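PDB 1E3J: Nadp(h)-dependent ketose reductase from Bemisia argentifolii, which probably catalyses the NADP(H)-dependent, reversible reduction of fructose to sorbitol, as a zinc-containing member of the alcohol dehydrogenase family. Local coordinates for residues Asp141-Glu146 with Ile303-Val308; Ser184-Lys189 with Cys313-Leu318. All blocks are in the same frame, centred on the assembly; numbering follows the deposited sequence.

In the fold
Both contacts are buried and apolar across their segments, but they join different parts of a zinc-containing dehydrogenase. Contact 1 sets the loop before helix 145-149, which also borders the boric acid site, on helix 301-309, probably where the chain returns toward the catalytic part. Only contact 2 reaches a helix of the nucleotide-binding half, setting helix 179-190 against the loop leading from helix 301-309 to strand 319-324. The two meet: Met307 O probably accepts a hydrogen bond from Cys313 N, and Val308 packs on Cys313 and Val315. Contact 1 is the smaller, resting on one valine, with polar bonds beside it. Contact 2 buries more surface round one leucine, and its loop carries its own hydrogen bonds.

Contact 1 of 2, residues Asp141-Glu146 with Ile303-Val308; sequences DNVSLE and IALEMV. With BO3 (boric acid), chain E.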
ATOM      1  N   ASP A 141      25.957  -1.637 -23.036  1.00 49.82           N
ATOM      2  CA  ASP A 141      27.206  -2.253 -23.502  1.00 50.96           C
ATOM      3  C   ASP A 141      27.825  -3.238 -22.511  1.00 51.02           C
ATOM      4  O   ASP A 141      28.408  -4.243 -22.912  1.00 51.55           O
ATOM      5  CB  ASP A 141      28.246  -1.173 -23.836  1.00 52.46           C
ATOM      6  N   ASN A 142      27.701  -2.979 -21.218  1.00 49.71           N
ATOM      7  CA  ASN A 142      28.312  -3.900 -20.283  1.00 50.02           C
ATOM      8  C   ASN A 142      27.436  -5.102 -19.897  1.00 49.14           C
ATOM      9  O   ASN A 142      27.759  -5.820 -18.964  1.00 51.61           O
ATOM     10  CB  ASN A 142      28.758  -3.145 -19.032  1.00 50.34           C
ATOM     11  CG  ASN A 142      27.583  -2.594 -18.252  1.00 50.89           C
ATOM     12  OD1 ASN A 142      26.556  -2.231 -18.846  1.00 48.98           O
ATOM     13  ND2 ASN A 142      27.728  -2.510 -16.922  1.00 47.15           N
ATOM     14  N   VAL A 143      26.315  -5.319 -20.574  1.00 47.16           N
ATOM     15  CA  VAL A 143      25.514  -6.507 -20.259  1.00 45.88           C
ATOM     16  C   VAL A 143      25.492  -7.392 -21.509  1.00 44.63           C
ATOM     17  O   VAL A 143      24.974  -7.013 -22.544  1.00 44.04           O
ATOM     18  CB  VAL A 143      24.050  -6.176 -19.832  1.00 44.20           C
ATOM     19  CG1 VAL A 143      23.210  -7.435 -19.852  1.00 41.50           C
ATOM     20  CG2 VAL A 143      24.040  -5.605 -18.434  1.00 42.85           C
ATOM     21  N   SER A 144      26.089  -8.564 -21.401  1.00 44.27           N
ATOM     22  CA  SER A 144      26.159  -9.501 -22.516  1.00 45.42           C
ATOM     23  C   SER A 144      24.811 -10.156 -22.822  1.00 43.75           C
ATOM     24  O   SER A 144      23.906 -10.204 -21.977  1.00 42.52           O
ATOM     25  CB  SER A 144      27.143 -10.600 -22.175  1.00 46.54           C
ATOM     26  OG  SER A 144      26.568 -11.380 -21.146  1.00 51.26           O
ATOM     27  N   LEU A 145      24.694 -10.676 -24.037  1.00 43.07           N
ATOM     28  CA  LEU A 145      23.474 -11.331 -24.459  1.00 42.47           C
ATOM     29  C   LEU A 145      23.188 -12.516 -23.578  1.00 41.58           C
ATOM     30  O   LEU A 145      22.041 -12.813 -23.300  1.00 41.33           O
ATOM     31  CB  LEU A 145      23.587 -11.756 -25.905  1.00 42.45           C
ATOM     32  CG  LEU A 145      23.295 -10.539 -26.765  1.00 43.07           C
ATOM     33  CD1 LEU A 145      23.937 -10.731 -28.135  1.00 43.06           C
ATOM     34  CD2 LEU A 145      21.795 -10.354 -26.867  1.00 41.99           C
ATOM     35  N   GLU A 146      24.235 -13.175 -23.114  1.00 40.99           N
ATOM     36  CA  GLU A 146      24.028 -14.310 -22.246  1.00 42.45           C
ATOM     37  C   GLU A 146      23.368 -13.835 -20.941  1.00 40.84           C
ATOM     38  O   GLU A 146      22.430 -14.474 -20.464  1.00 40.27           O
ATOM     39  CB  GLU A 146      25.344 -15.036 -21.941  1.00 44.29           C
ATOM     40  CG  GLU A 146      25.073 -16.392 -21.283  1.00 52.35           C
ATOM     41  CD  GLU A 146      26.326 -17.261 -21.095  1.00 56.33           C
ATOM     42  OE1 GLU A 146      27.342 -17.011 -21.789  1.00 58.98           O
ATOM     43  OE2 GLU A 146      26.280 -18.214 -20.272  1.00 56.86           O
ATOM     44  N   ILE A 303      14.143  -3.842 -13.603  1.00 31.83           N
ATOM     45  CA  ILE A 303      14.872  -3.869 -12.347  1.00 31.95           C
ATOM     46  C   ILE A 303      15.955  -4.960 -12.459  1.00 31.66           C
ATOM     47  O   ILE A 303      17.094  -4.770 -12.048  1.00 33.05           O
ATOM     48  CB  ILE A 303      13.944  -4.260 -11.160  1.00 34.20           C
ATOM     49  CG1 ILE A 303      12.713  -3.326 -11.088  1.00 39.23           C
ATOM     50  CG2 ILE A 303      14.749  -4.277  -9.882  1.00 32.19           C
ATOM     51  CD1 ILE A 303      12.986  -1.895 -10.658  1.00 43.43           C
ATOM     52  N   ALA A 304      15.600  -6.111 -13.019  1.00 31.41           N
ATOM     53  CA  ALA A 304      16.592  -7.185 -13.119  1.00 34.10           C
ATOM     54  C   ALA A 304      17.765  -6.678 -13.933  1.00 33.71           C
ATOM     55  O   ALA A 304      18.914  -6.865 -13.551  1.00 32.28           O
ATOM     56  CB  ALA A 304      15.992  -8.420 -13.774  1.00 34.66           C
ATOM     57  N   LEU A 305      17.457  -6.001 -15.033  1.00 34.34           N
ATOM     58  CA  LEU A 305      18.494  -5.483 -15.897  1.00 37.04           C
ATOM     59  C   LEU A 305      19.349  -4.488 -15.127  1.00 39.58           C
ATOM     60  O   LEU A 305      20.581  -4.561 -15.194  1.00 38.60           O
ATOM     61  CB  LEU A 305      17.871  -4.839 -17.121  1.00 38.53           C
ATOM     62  CG  LEU A 305      18.857  -4.046 -17.986  1.00 40.85           C
ATOM     63  CD1 LEU A 305      19.916  -4.953 -18.600  1.00 36.06           C
ATOM     64  CD2 LEU A 305      18.057  -3.326 -19.056  1.00 36.37           C
ATOM     65  N   GLU A 306      18.714  -3.597 -14.351  1.00 41.08           N
ATOM     66  CA  GLU A 306      19.511  -2.630 -13.583  1.00 44.10           C
ATOM     67  C   GLU A 306      20.378  -3.340 -12.557  1.00 43.96           C
ATOM     68  O   GLU A 306      21.486  -2.868 -12.293  1.00 44.13           O
ATOM     69  CB  GLU A 306      18.644  -1.589 -12.864  1.00 46.94           C
ATOM     70  CG  GLU A 306      19.427  -0.460 -12.119  1.00 51.02           C
ATOM     71  CD  GLU A 306      20.321   0.384 -13.044  1.00 55.42           C
ATOM     72  OE1 GLU A 306      19.903   0.676 -14.177  1.00 59.16           O
ATOM     73  OE2 GLU A 306      21.445   0.775 -12.650  1.00 57.82           O
ATOM     74  N   MET A 307      19.901  -4.452 -11.970  1.00 41.40           N
ATOM     75  CA  MET A 307      20.752  -5.166 -11.000  1.00 41.20           C
ATOM     76  C   MET A 307      22.021  -5.707 -11.706  1.00 40.34           C
ATOM     77  O   MET A 307      23.135  -5.613 -11.189  1.00 40.52           O
ATOM     78  CB  MET A 307      20.016  -6.353 -10.338  1.00 41.00           C
ATOM     79  CG  MET A 307      18.834  -5.968  -9.461  1.00 39.99           C
ATOM     80  SD  MET A 307      17.895  -7.423  -8.979  1.00 42.52           S
ATOM     81  CE  MET A 307      16.652  -6.724  -7.936  1.00 45.22           C
ATOM     82  N   VAL A 308      21.857  -6.269 -12.890  1.00 38.95           N
ATOM     83  CA  VAL A 308      23.023  -6.806 -13.597  1.00 38.58           C
ATOM     84  C   VAL A 308      23.930  -5.682 -14.145  1.00 39.32           C
ATOM     85  O   VAL A 308      25.144  -5.747 -13.999  1.00 38.86           O
ATOM     86  CB  VAL A 308      22.572  -7.732 -14.750  1.00 36.46           C
ATOM     87  CG1 VAL A 308      23.787  -8.259 -15.520  1.00 36.09           C
ATOM     88  CG2 VAL A 308      21.739  -8.863 -14.192  1.00 32.67           C
TER
HETATM   89  B   BO3 E 904      27.681 -10.625 -26.734  1.00 62.20           B
HETATM   90  O1  BO3 E 904      27.682 -10.095 -27.979  1.00 65.28           O
HETATM   91  O2  BO3 E 904      27.892  -9.849 -25.668  1.00 63.07           O
HETATM   92  O3  BO3 E 904      27.470 -11.939 -26.561  1.00 64.27           O
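Val143, in the loop that runs into helix 145-149, meets Leu305 and Val308 of helix 301-309, the helix that follows strand 290-293, the last strand of the Rossmann-type sheet. A single methyl, Val143 CG2, does the touching. Val143 CG2 lies 3.9 Å from Val308 CG1, the two side chains crossing at about a right angle, and 4.2 Å from Leu305 CD1, which reaches it from the previous turn. Val143 CG1 stands anti to the backbone N (chi1 166°), which leaves CG2 beside that nitrogen and directed at the helix. Polar bonds flank this apolar patch: Asn142 ND2 donates to Ala309 O, and Val143 O accepts from Arg87, a residue of the boric acid pocket. One residue on, Ser144 is the N-cap of the next helix; its OG caps a backbone N and its own N bonds to Glu147 OE1, as in a capping box. The boric acid sits beside this turn, its O2 3.6 Å from Ser144 CA and its O1 3.8 Å from Leu145 CD1. Leu168 of the second subunit packs on Ile303 and Met307. The arrangement is consistent with the medium-chain alcohol dehydrogenase fold, in which the chain leaving the last Rossmann strand packs back on the catalytic part.

Contact 2 of 2, residues Ser184-Lys189 with Cys313-Leu318; sequences SVLAAK and CNVKQL
Between 184-189 and 313-318 the backbones come nearest at Leu186 and Cys313, with CA atoms 5.9 Å apart, and the loop then tightens into a 3-10 turn at 316-318. Leu186 carries nearly the whole contact from the helix side. Its CG lies anti to the carbonyl carbon (chi1 -68°), and the isobutyl group reaches into the bend of the loop. There Leu186 CD1 comes 3.7 Å from Asn314 O, and the same methyl lies 4.1 Å from Val315 CG1 and 4.1 Å from Leu318 CD2. Nearer the helix backbone, Cys313 SG rests against Leu186 CB at 4.0 Å. The bend is held by two bonds of its own. Gln317 NE2 donates almost straight (175°) to Asn314 O over 2.8 Å, with the acceptor lying in the plane of its amide. In return, Asn314 OD1 takes the backbone Gln317 N at 2.9 Å, an Asx motif. Asn210 binds the other end of the amide, Gln317 OE1, while Cys211 also packs on Leu186. The chemistry is thus divided: polar groups shape the loop from within, and across the contact a leucine meets the surface so shaped by van der Waals contact, even beside a carbonyl oxygen that accepts a hydrogen bond from Gln317 NE2.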
ATOM      1  N   SER A 184      16.718 -15.757  -6.213  1.00 33.42           N
ATOM      2  CA  SER A 184      16.096 -15.125  -5.042  1.00 34.29           C
ATOM      3  C   SER A 184      17.181 -14.594  -4.110  1.00 34.65           C
ATOM      4  O   SER A 184      16.992 -13.552  -3.482  1.00 34.31           O
ATOM      5  CB  SER A 184      15.240 -16.112  -4.265  1.00 35.04           C
ATOM      6  OG  SER A 184      14.117 -16.482  -5.031  1.00 35.41           O
ATOM      7  N   VAL A 185      18.316 -15.292  -4.011  1.00 34.53           N
ATOM      8  CA  VAL A 185      19.385 -14.810  -3.136  1.00 34.75           C
ATOM      9  C   VAL A 185      19.932 -13.529  -3.714  1.00 35.05           C
ATOM     10  O   VAL A 185      20.095 -12.512  -3.002  1.00 37.37           O
ATOM     11  CB  VAL A 185      20.540 -15.846  -2.983  1.00 37.48           C
ATOM     12  CG1 VAL A 185      21.791 -15.168  -2.383  1.00 36.93           C
ATOM     13  CG2 VAL A 185      20.094 -16.996  -2.065  1.00 32.57           C
ATOM     14  N   LEU A 186      20.221 -13.574  -5.004  1.00 33.34           N
ATOM     15  CA  LEU A 186      20.740 -12.412  -5.723  1.00 34.71           C
ATOM     16  C   LEU A 186      19.777 -11.193  -5.621  1.00 35.67           C
ATOM     17  O   LEU A 186      20.204 -10.090  -5.254  1.00 36.23           O
ATOM     18  CB  LEU A 186      20.974 -12.780  -7.200  1.00 34.76           C
ATOM     19  CG  LEU A 186      22.129 -13.797  -7.449  1.00 36.24           C
ATOM     20  CD1 LEU A 186      22.098 -14.293  -8.874  1.00 33.33           C
ATOM     21  CD2 LEU A 186      23.465 -13.099  -7.183  1.00 34.59           C
ATOM     22  N   ALA A 187      18.491 -11.401  -5.919  1.00 31.79           N
ATOM     23  CA  ALA A 187      17.525 -10.310  -5.860  1.00 33.62           C
ATOM     24  C   ALA A 187      17.381  -9.782  -4.423  1.00 30.70           C
ATOM     25  O   ALA A 187      17.415  -8.592  -4.194  1.00 31.03           O
ATOM     26  CB  ALA A 187      16.139 -10.774  -6.407  1.00 31.87           C
ATOM     27  N   ALA A 188      17.273 -10.681  -3.461  1.00 30.08           N
ATOM     28  CA  ALA A 188      17.104 -10.282  -2.082  1.00 30.77           C
ATOM     29  C   ALA A 188      18.321  -9.500  -1.566  1.00 33.54           C
ATOM     30  O   ALA A 188      18.168  -8.492  -0.832  1.00 33.30           O
ATOM     31  CB  ALA A 188      16.828 -11.498  -1.228  1.00 29.88           C
ATOM     32  N   LYS A 189      19.520  -9.927  -1.957  1.00 31.69           N
ATOM     33  CA  LYS A 189      20.704  -9.197  -1.520  1.00 33.73           C
ATOM     34  C   LYS A 189      20.711  -7.866  -2.256  1.00 34.08           C
ATOM     35  O   LYS A 189      21.039  -6.828  -1.668  1.00 34.88           O
ATOM     36  CB  LYS A 189      21.994  -9.962  -1.836  1.00 34.04           C
ATOM     37  CG  LYS A 189      22.179 -11.218  -0.999  1.00 35.81           C
ATOM     38  CD  LYS A 189      22.282 -10.905   0.489  1.00 35.78           C
ATOM     39  CE  LYS A 189      23.396  -9.856   0.806  1.00 38.45           C
ATOM     40  NZ  LYS A 189      23.248  -9.358   2.241  1.00 37.59           N
ATOM     41  N   CYS A 313      24.379  -7.928  -9.317  1.00 49.74           N
ATOM     42  CA  CYS A 313      24.075  -9.331  -9.469  1.00 48.47           C
ATOM     43  C   CYS A 313      24.892  -9.945 -10.569  1.00 47.20           C
ATOM     44  O   CYS A 313      24.830  -9.512 -11.725  1.00 47.19           O
ATOM     45  CB  CYS A 313      22.594  -9.526  -9.818  1.00 46.58           C
ATOM     46  SG  CYS A 313      21.545  -9.054  -8.497  1.00 54.63           S
ATOM     47  N   ASN A 314      25.658 -10.949 -10.194  1.00 44.78           N
ATOM     48  CA  ASN A 314      26.452 -11.702 -11.126  1.00 43.27           C
ATOM     49  C   ASN A 314      25.519 -12.864 -11.437  1.00 42.14           C
ATOM     50  O   ASN A 314      25.330 -13.744 -10.597  1.00 41.31           O
ATOM     51  CB  ASN A 314      27.696 -12.245 -10.426  1.00 44.73           C
ATOM     52  CG  ASN A 314      28.470 -13.246 -11.298  1.00 46.09           C
ATOM     53  OD1 ASN A 314      27.896 -13.885 -12.200  1.00 41.78           O
ATOM     54  ND2 ASN A 314      29.775 -13.405 -11.008  1.00 44.25           N
ATOM     55  N   VAL A 315      24.898 -12.876 -12.605  1.00 41.32           N
ATOM     56  CA  VAL A 315      24.033 -14.005 -12.910  1.00 39.92           C
ATOM     57  C   VAL A 315      24.770 -14.983 -13.813  1.00 41.57           C
ATOM     58  O   VAL A 315      24.372 -16.129 -13.927  1.00 39.89           O
ATOM     59  CB  VAL A 315      22.709 -13.573 -13.615  1.00 39.41           C
ATOM     60  CG1 VAL A 315      21.836 -12.775 -12.647  1.00 39.39           C
ATOM     61  CG2 VAL A 315      23.011 -12.767 -14.852  1.00 37.52           C
ATOM     62  N   LYS A 316      25.848 -14.523 -14.449  1.00 43.78           N
ATOM     63  CA  LYS A 316      26.616 -15.368 -15.358  1.00 47.84           C
ATOM     64  C   LYS A 316      27.164 -16.612 -14.648  1.00 48.12           C
ATOM     65  O   LYS A 316      27.237 -17.690 -15.247  1.00 47.93           O
ATOM     66  CB  LYS A 316      27.756 -14.554 -16.025  1.00 50.78           C
ATOM     67  CG  LYS A 316      28.927 -14.153 -15.096  1.00 56.65           C
ATOM     68  CD  LYS A 316      29.701 -12.893 -15.602  1.00 60.79           C
ATOM     69  CE  LYS A 316      30.183 -13.028 -17.066  1.00 63.51           C
ATOM     70  NZ  LYS A 316      30.812 -11.776 -17.637  1.00 64.12           N
ATOM     71  N   GLN A 317      27.510 -16.484 -13.372  1.00 46.97           N
ATOM     72  CA  GLN A 317      28.033 -17.630 -12.629  1.00 48.26           C
ATOM     73  C   GLN A 317      26.992 -18.736 -12.525  1.00 48.54           C
ATOM     74  O   GLN A 317      27.286 -19.801 -12.003  1.00 49.51           O
ATOM     75  CB  GLN A 317      28.416 -17.229 -11.206  1.00 49.82           C
ATOM     76  CG  GLN A 317      27.198 -16.977 -10.286  1.00 50.58           C
ATOM     77  CD  GLN A 317      27.605 -16.280  -9.005  1.00 54.64           C
ATOM     78  OE1 GLN A 317      28.360 -16.840  -8.209  1.00 55.98           O
ATOM     79  NE2 GLN A 317      27.127 -15.036  -8.803  1.00 54.74           N
ATOM     80  N   LEU A 318      25.777 -18.487 -12.997  1.00 47.83           N
ATOM     81  CA  LEU A 318      24.707 -19.479 -12.894  1.00 47.36           C
ATOM     82  C   LEU A 318      24.756 -20.495 -14.018  1.00 46.13           C
ATOM     83  O   LEU A 318      24.194 -21.581 -13.925  1.00 44.85           O
ATOM     84  CB  LEU A 318      23.333 -18.789 -12.915  1.00 47.45           C
ATOM     85  CG  LEU A 318      22.571 -18.450 -11.625  1.00 50.65           C
ATOM     86  CD1 LEU A 318      23.496 -18.370 -10.438  1.00 46.92           C
ATOM     87  CD2 LEU A 318      21.814 -17.127 -11.840  1.00 51.21           C
TER